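Long-range contacts in periplasmic binding protein (Veillonella parvula, PDB 4MO9), which probably captures a small solute, perhaps an iron complex, in the periplasm and delivers it to an ABC-type membrane transporter: residues 80-85 with 276-280; 206-212 with 267-273. The contacts are given in a common frame with arbitrary orientation. Numbering follows the deposited sequence.

Contact 1: residues 80-85 with 276-280; sequences DMWKHF and LGFEA
Where residues 80-85 meet 276-280, polar atoms are paired partly directly and partly through a water. The first segment lies within helix 79-88, with His84 N hydrogen-bonded to Asp80 O at 3.2 Å; the second is an irregular loop, nearest where the CA atoms of Asp80 and Phe278 stand 6.1 Å apart. Asp80 (chi1 p) points toward the loop, and its OD2 accepts from Phe278 N at 3.2 Å. Water 1 donates to Asp80 OD2 and to Leu276 O, 2.8 Å from each, and accepts from Glu279 N at 2.8 Å. At Gly277 (phi 111°, psi -156°) a CB would stand 2.8 Å from Asp80 OD2 and jam against Leu276 O. The contact bridges the two sheet-bearing lobes of the periplasmic binding protein fold, helix 79-88 belonging to one and the loop after strand 259-263 to the other. Lys83 NZ forms a salt bridge with Glu279 OE2 at 2.7 Å and also hydrogen-bonds Tyr266 OH. The Phe278 ring (chi1 m, chi2 -78°) makes an offset stack with His84 (chi1 t), centroids 4.3 Å apart, planes at 19°, while His84 NE2 is hydrogen-bonded to Ser359 O. Met81 CG meets Phe278 CE2 at 3.6 Å; Phe85 CE1 lies 3.9 Å from Phe278 CZ.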
loop_
_atom_site.group_PDB
_atom_site.type_symbol
_atom_site.label_atom_id
_atom_site.label_comp_id
_atom_site.label_asym_id
_atom_site.label_seq_id
_atom_site.Cartn_x
_atom_site.Cartn_y
_atom_site.Cartn_z
ATOM N N ASP A 80 2.367 14.426 -1.227
ATOM C CA ASP A 80 2.967 14.475 -2.554
ATOM C C ASP A 80 2.015 13.874 -3.585
ATOM O O ASP A 80 1.898 14.390 -4.701
ATOM C CB ASP A 80 4.348 13.806 -2.595
ATOM C CG ASP A 80 4.300 12.333 -2.252
ATOM O OD1 ASP A 80 3.528 11.949 -1.339
ATOM O OD2 ASP A 80 5.060 11.560 -2.893
HETATM N N MSE A 81 1.316 12.805 -3.205
HETATM C CA MSE A 81 0.307 12.222 -4.081
HETATM C C MSE A 81 -0.875 13.183 -4.269
HETATM O O MSE A 81 -1.371 13.368 -5.388
HETATM C CB MSE A 81 -0.183 10.883 -3.519
HETATM C CG MSE A 81 0.842 9.772 -3.585
HETATM SE SE MSE A 81 0.134 8.138 -2.793
HETATM C CE MSE A 81 1.499 6.909 -3.450
ATOM N N TRP A 82 -1.316 13.804 -3.178
ATOM C CA TRP A 82 -2.401 14.781 -3.247
ATOM C C TRP A 82 -2.097 15.923 -4.220
ATOM O O TRP A 82 -2.968 16.308 -5.006
ATOM C CB TRP A 82 -2.730 15.339 -1.854
ATOM C CG TRP A 82 -3.903 16.269 -1.855
ATOM C CD1 TRP A 82 -3.904 17.603 -1.567
ATOM C CD2 TRP A 82 -5.256 15.926 -2.182
ATOM N NE1 TRP A 82 -5.181 18.111 -1.692
ATOM C CE2 TRP A 82 -6.029 17.101 -2.064
ATOM C CE3 TRP A 82 -5.889 14.737 -2.554
ATOM C CZ2 TRP A 82 -7.408 17.120 -2.308
ATOM C CZ3 TRP A 82 -7.249 14.755 -2.804
ATOM C CH2 TRP A 82 -7.995 15.938 -2.677
ATOM N N LYS A 83 -0.875 16.463 -4.181
ATOM C CA LYS A 83 -0.509 17.540 -5.102
ATOM C C LYS A 83 -0.539 17.055 -6.545
ATOM O O LYS A 83 -1.041 17.739 -7.439
ATOM C CB LYS A 83 0.902 18.071 -4.825
ATOM C CG LYS A 83 1.148 18.631 -3.440
ATOM C CD LYS A 83 2.656 18.936 -3.281
ATOM C CE LYS A 83 3.171 18.553 -1.893
ATOM N NZ LYS A 83 4.601 18.149 -1.925
ATOM N N HIS A 84 0.034 15.879 -6.773
ATOM C CA HIS A 84 0.151 15.343 -8.119
ATOM C C HIS A 84 -1.241 15.073 -8.692
ATOM O O HIS A 84 -1.557 15.462 -9.823
ATOM C CB HIS A 84 0.963 14.051 -8.085
ATOM C CG HIS A 84 1.278 13.500 -9.437
ATOM N ND1 HIS A 84 2.149 14.122 -10.309
ATOM C CD2 HIS A 84 0.837 12.388 -10.075
ATOM C CE1 HIS A 84 2.230 13.417 -11.422
ATOM N NE2 HIS A 84 1.442 12.359 -11.308
ATOM N N PHE A 85 -2.078 14.425 -7.891
ATOM C CA PHE A 85 -3.390 14.010 -8.357
ATOM C C PHE A 85 -4.290 15.220 -8.593
ATOM O O PHE A 85 -4.996 15.283 -9.599
ATOM C CB PHE A 85 -4.035 13.027 -7.377
ATOM C CG PHE A 85 -3.262 11.740 -7.196
ATOM C CD1 PHE A 85 -2.209 11.409 -8.050
ATOM C CD2 PHE A 85 -3.596 10.858 -6.172
ATOM C CE1 PHE A 85 -1.496 10.224 -7.872
ATOM C CE2 PHE A 85 -2.886 9.671 -5.989
ATOM C CZ PHE A 85 -1.836 9.355 -6.840
ATOM N N LEU A 276 11.153 8.475 -1.187
ATOM C CA LEU A 276 10.643 7.855 -2.410
ATOM C C LEU A 276 9.298 8.494 -2.736
ATOM O O LEU A 276 8.754 9.232 -1.903
ATOM C CB LEU A 276 10.477 6.344 -2.226
ATOM C CG LEU A 276 11.789 5.549 -2.095
ATOM C CD1 LEU A 276 11.475 4.056 -1.905
ATOM C CD2 LEU A 276 12.648 5.767 -3.315
ATOM N N GLY A 277 8.771 8.225 -3.934
ATOM C CA GLY A 277 7.471 8.750 -4.339
ATOM C C GLY A 277 7.573 9.796 -5.441
ATOM O O GLY A 277 8.561 9.833 -6.185
ATOM N N PHE A 278 6.564 10.661 -5.539
ATOM C CA PHE A 278 6.511 11.661 -6.611
ATOM C C PHE A 278 7.507 12.794 -6.441
ATOM O O PHE A 278 7.873 13.450 -7.424
ATOM C CB PHE A 278 5.095 12.232 -6.741
ATOM C CG PHE A 278 4.101 11.238 -7.267
ATOM C CD1 PHE A 278 4.056 10.937 -8.629
ATOM C CD2 PHE A 278 3.224 10.592 -6.406
ATOM C CE1 PHE A 278 3.141 10.012 -9.121
ATOM C CE2 PHE A 278 2.304 9.666 -6.888
ATOM C CZ PHE A 278 2.264 9.375 -8.250
ATOM N N GLU A 279 7.931 13.036 -5.202
ATOM C CA GLU A 279 8.912 14.083 -4.926
ATOM C C GLU A 279 10.227 13.444 -4.551
ATOM O O GLU A 279 10.664 13.528 -3.401
ATOM C CB GLU A 279 8.452 14.972 -3.779
ATOM C CG GLU A 279 7.057 15.475 -3.954
ATOM C CD GLU A 279 6.962 16.974 -3.867
ATOM O OE1 GLU A 279 7.958 17.620 -3.463
ATOM O OE2 GLU A 279 5.884 17.505 -4.210
ATOM N N ALA A 280 10.859 12.814 -5.530
ATOM C CA ALA A 280 12.060 12.044 -5.296
ATOM C C ALA A 280 12.865 12.070 -6.575
ATOM O O ALA A 280 12.295 12.031 -7.670
ATOM C CB ALA A 280 11.702 10.614 -4.934
HETATM O O HOH W 1 7.827 11.704 -2.749
#

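Contact 2: residues 206-212 with 267-273; sequences VGMNGPE and WPKKPTS
Loops that follow neighbouring parallel strands commonly pack together at one end of an alpha/beta sheet, and here those after strands 201-206 and 259-263 do so. Residues 267-273 form two successive type I turns, Trp267 to Lys270 and Lys270 to Ser273; Ser273 OG and N both hydrogen-bond to Lys270 O, at 2.6 and 2.9 Å. The CA atoms come nearest at Gly210 and Ser273, 4.1 Å apart. Gly210, at phi 75°, psi 179°, brings its CA 3.3 Å from Thr272 O; a CB would collide with Thr272 OG1. Trp267 (chi1 m, chi2 -60°) points toward the other loop. Selenomethionine Met208 (t, t, p) lays CG over the five-membered ring of Trp267 in a CH-pi contact, 3.6 Å from the centroid, with SE 4.1 Å from that centroid, and Val206 CG1 touches Trp267 CH2 at 3.6 Å. Thr272 OG1 donates to Glu212 OE2 at 3.1 Å. The selenium beside the indole makes this a Met-aromatic contact.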
loop_
_atom_site.group_PDB
_atom_site.type_symbol
_atom_site.label_atom_id
_atom_site.label_comp_id
_atom_site.label_asym_id
_atom_site.label_seq_id
_atom_site.Cartn_x
_atom_site.Cartn_y
_atom_site.Cartn_z
ATOM N N VAL A 206 11.459 0.674 8.288
ATOM C CA VAL A 206 10.839 1.886 7.756
ATOM C C VAL A 206 11.813 3.031 8.019
ATOM O O VAL A 206 12.130 3.335 9.183
ATOM C CB VAL A 206 9.488 2.189 8.429
ATOM C CG1 VAL A 206 8.754 3.296 7.668
ATOM C CG2 VAL A 206 8.626 0.932 8.453
ATOM N N GLY A 207 12.311 3.660 6.955
ATOM C CA GLY A 207 13.337 4.678 7.122
ATOM C C GLY A 207 12.808 6.073 7.404
ATOM O O GLY A 207 13.338 7.057 6.878
HETATM N N MSE A 208 11.784 6.163 8.252
HETATM C CA MSE A 208 11.087 7.423 8.510
HETATM C C MSE A 208 11.874 8.373 9.402
HETATM O O MSE A 208 11.669 9.593 9.361
HETATM C CB MSE A 208 9.725 7.142 9.145
HETATM C CG MSE A 208 8.953 8.390 9.560
HETATM SE SE MSE A 208 7.183 7.932 10.235
HETATM C CE MSE A 208 7.727 6.865 11.767
ATOM N N ASN A 209 12.776 7.817 10.206
ATOM C CA ASN A 209 13.505 8.625 11.173
ATOM C C ASN A 209 14.936 8.946 10.748
ATOM O O ASN A 209 15.675 9.581 11.495
ATOM C CB ASN A 209 13.487 7.948 12.548
ATOM C CG ASN A 209 12.091 7.859 13.135
ATOM O OD1 ASN A 209 11.270 8.758 12.946
ATOM N ND2 ASN A 209 11.812 6.770 13.844
ATOM N N GLY A 210 15.324 8.507 9.550
ATOM C CA GLY A 210 16.666 8.763 9.051
ATOM C C GLY A 210 17.712 7.881 9.717
ATOM O O GLY A 210 17.380 7.075 10.594
ATOM N N PRO A 211 18.986 8.031 9.310
ATOM C CA PRO A 211 20.076 7.198 9.842
ATOM C C PRO A 211 20.249 7.290 11.367
ATOM O O PRO A 211 20.640 6.306 11.994
ATOM C CB PRO A 211 21.319 7.763 9.136
ATOM C CG PRO A 211 20.788 8.395 7.878
ATOM C CD PRO A 211 19.457 8.971 8.275
ATOM N N GLU A 212 19.954 8.447 11.952
ATOM C CA GLU A 212 20.279 8.693 13.359
ATOM C C GLU A 212 19.317 8.055 14.379
ATOM O O GLU A 212 19.633 7.984 15.569
ATOM C CB GLU A 212 20.459 10.201 13.622
ATOM C CG GLU A 212 19.181 11.045 13.531
ATOM C CD GLU A 212 18.738 11.347 12.098
ATOM O OE1 GLU A 212 19.389 10.875 11.136
ATOM O OE2 GLU A 212 17.729 12.069 11.939
ATOM N N TRP A 267 8.201 12.065 3.706
ATOM C CA TRP A 267 8.233 12.509 5.104
ATOM C C TRP A 267 8.974 13.841 5.210
ATOM O O TRP A 267 10.104 13.885 5.715
ATOM C CB TRP A 267 8.925 11.466 6.003
ATOM C CG TRP A 267 8.172 10.167 6.164
ATOM C CD1 TRP A 267 6.921 10.002 6.682
ATOM C CD2 TRP A 267 8.642 8.852 5.824
ATOM N NE1 TRP A 267 6.571 8.664 6.670
ATOM C CE2 TRP A 267 7.615 7.940 6.153
ATOM C CE3 TRP A 267 9.835 8.361 5.269
ATOM C CZ2 TRP A 267 7.741 6.558 5.942
ATOM C CZ3 TRP A 267 9.962 6.996 5.059
ATOM C CH2 TRP A 267 8.919 6.108 5.396
ATOM N N PRO A 268 8.332 14.937 4.759
ATOM C CA PRO A 268 8.999 16.244 4.655
ATOM C C PRO A 268 9.434 16.834 5.995
ATOM O O PRO A 268 10.286 17.725 6.007
ATOM C CB PRO A 268 7.936 17.136 4.006
ATOM C CG PRO A 268 6.620 16.482 4.349
ATOM C CD PRO A 268 6.907 15.004 4.380
ATOM N N LYS A 269 8.859 16.357 7.098
ATOM C CA LYS A 269 9.264 16.840 8.420
ATOM C C LYS A 269 10.510 16.117 8.923
ATOM O O LYS A 269 11.059 16.464 9.967
ATOM C CB LYS A 269 8.135 16.662 9.433
ATOM C CG LYS A 269 6.935 17.566 9.214
ATOM C CD LYS A 269 5.989 17.460 10.398
ATOM C CE LYS A 269 4.568 17.830 10.021
ATOM N NZ LYS A 269 3.622 17.430 11.100
ATOM N N LYS A 270 10.940 15.099 8.184
ATOM C CA LYS A 270 12.125 14.329 8.542
ATOM C C LYS A 270 13.127 14.443 7.398
ATOM O O LYS A 270 13.132 13.599 6.508
ATOM C CB LYS A 270 11.734 12.860 8.751
ATOM C CG LYS A 270 10.681 12.623 9.839
ATOM C CD LYS A 270 11.174 13.131 11.194
ATOM C CE LYS A 270 11.117 12.038 12.248
ATOM N NZ LYS A 270 12.119 12.274 13.327
ATOM N N PRO A 271 13.975 15.495 7.403
ATOM C CA PRO A 271 14.796 15.744 6.208
ATOM C C PRO A 271 15.822 14.653 5.871
ATOM O O PRO A 271 16.226 14.554 4.709
ATOM C CB PRO A 271 15.489 17.083 6.509
ATOM C CG PRO A 271 15.394 17.258 7.980
ATOM C CD PRO A 271 14.126 16.561 8.408
ATOM N N THR A 272 16.216 13.838 6.846
ATOM C CA THR A 272 17.115 12.720 6.552
ATOM C C THR A 272 16.384 11.397 6.320
ATOM O O THR A 272 17.027 10.355 6.174
ATOM C CB THR A 272 18.115 12.486 7.677
ATOM O OG1 THR A 272 17.404 12.156 8.877
ATOM C CG2 THR A 272 18.975 13.724 7.895
ATOM N N SER A 273 15.051 11.421 6.301
ATOM C CA SER A 273 14.301 10.191 6.067
ATOM C C SER A 273 14.536 9.700 4.634
ATOM O O SER A 273 14.832 10.498 3.733
ATOM C CB SER A 273 12.803 10.379 6.351
ATOM O OG SER A 273 12.196 11.338 5.493
#

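Overall arrangement
The two contacts differ in scope: one lies within a lobe, the other between lobes. Contact 2 joins loops of the lobe built on the five-stranded mixed sheet; contact 1 carries that lobe across to helix 79-88 on the other. Their centres are about 16 Å apart. Residues 267-273 and 276-280 belong to the same long loop before helix 282-295; both segments of contact 2 lie between those of contact 1 in sequence, which nests it inside the chain loop that contact 1 closes. Bound trimethylamine oxide, in a pocket of Trp45, Ala48, Ser73 and Arg78, lies about 11 Å from the side chain of Met81 and about 10 Å from that of Trp267.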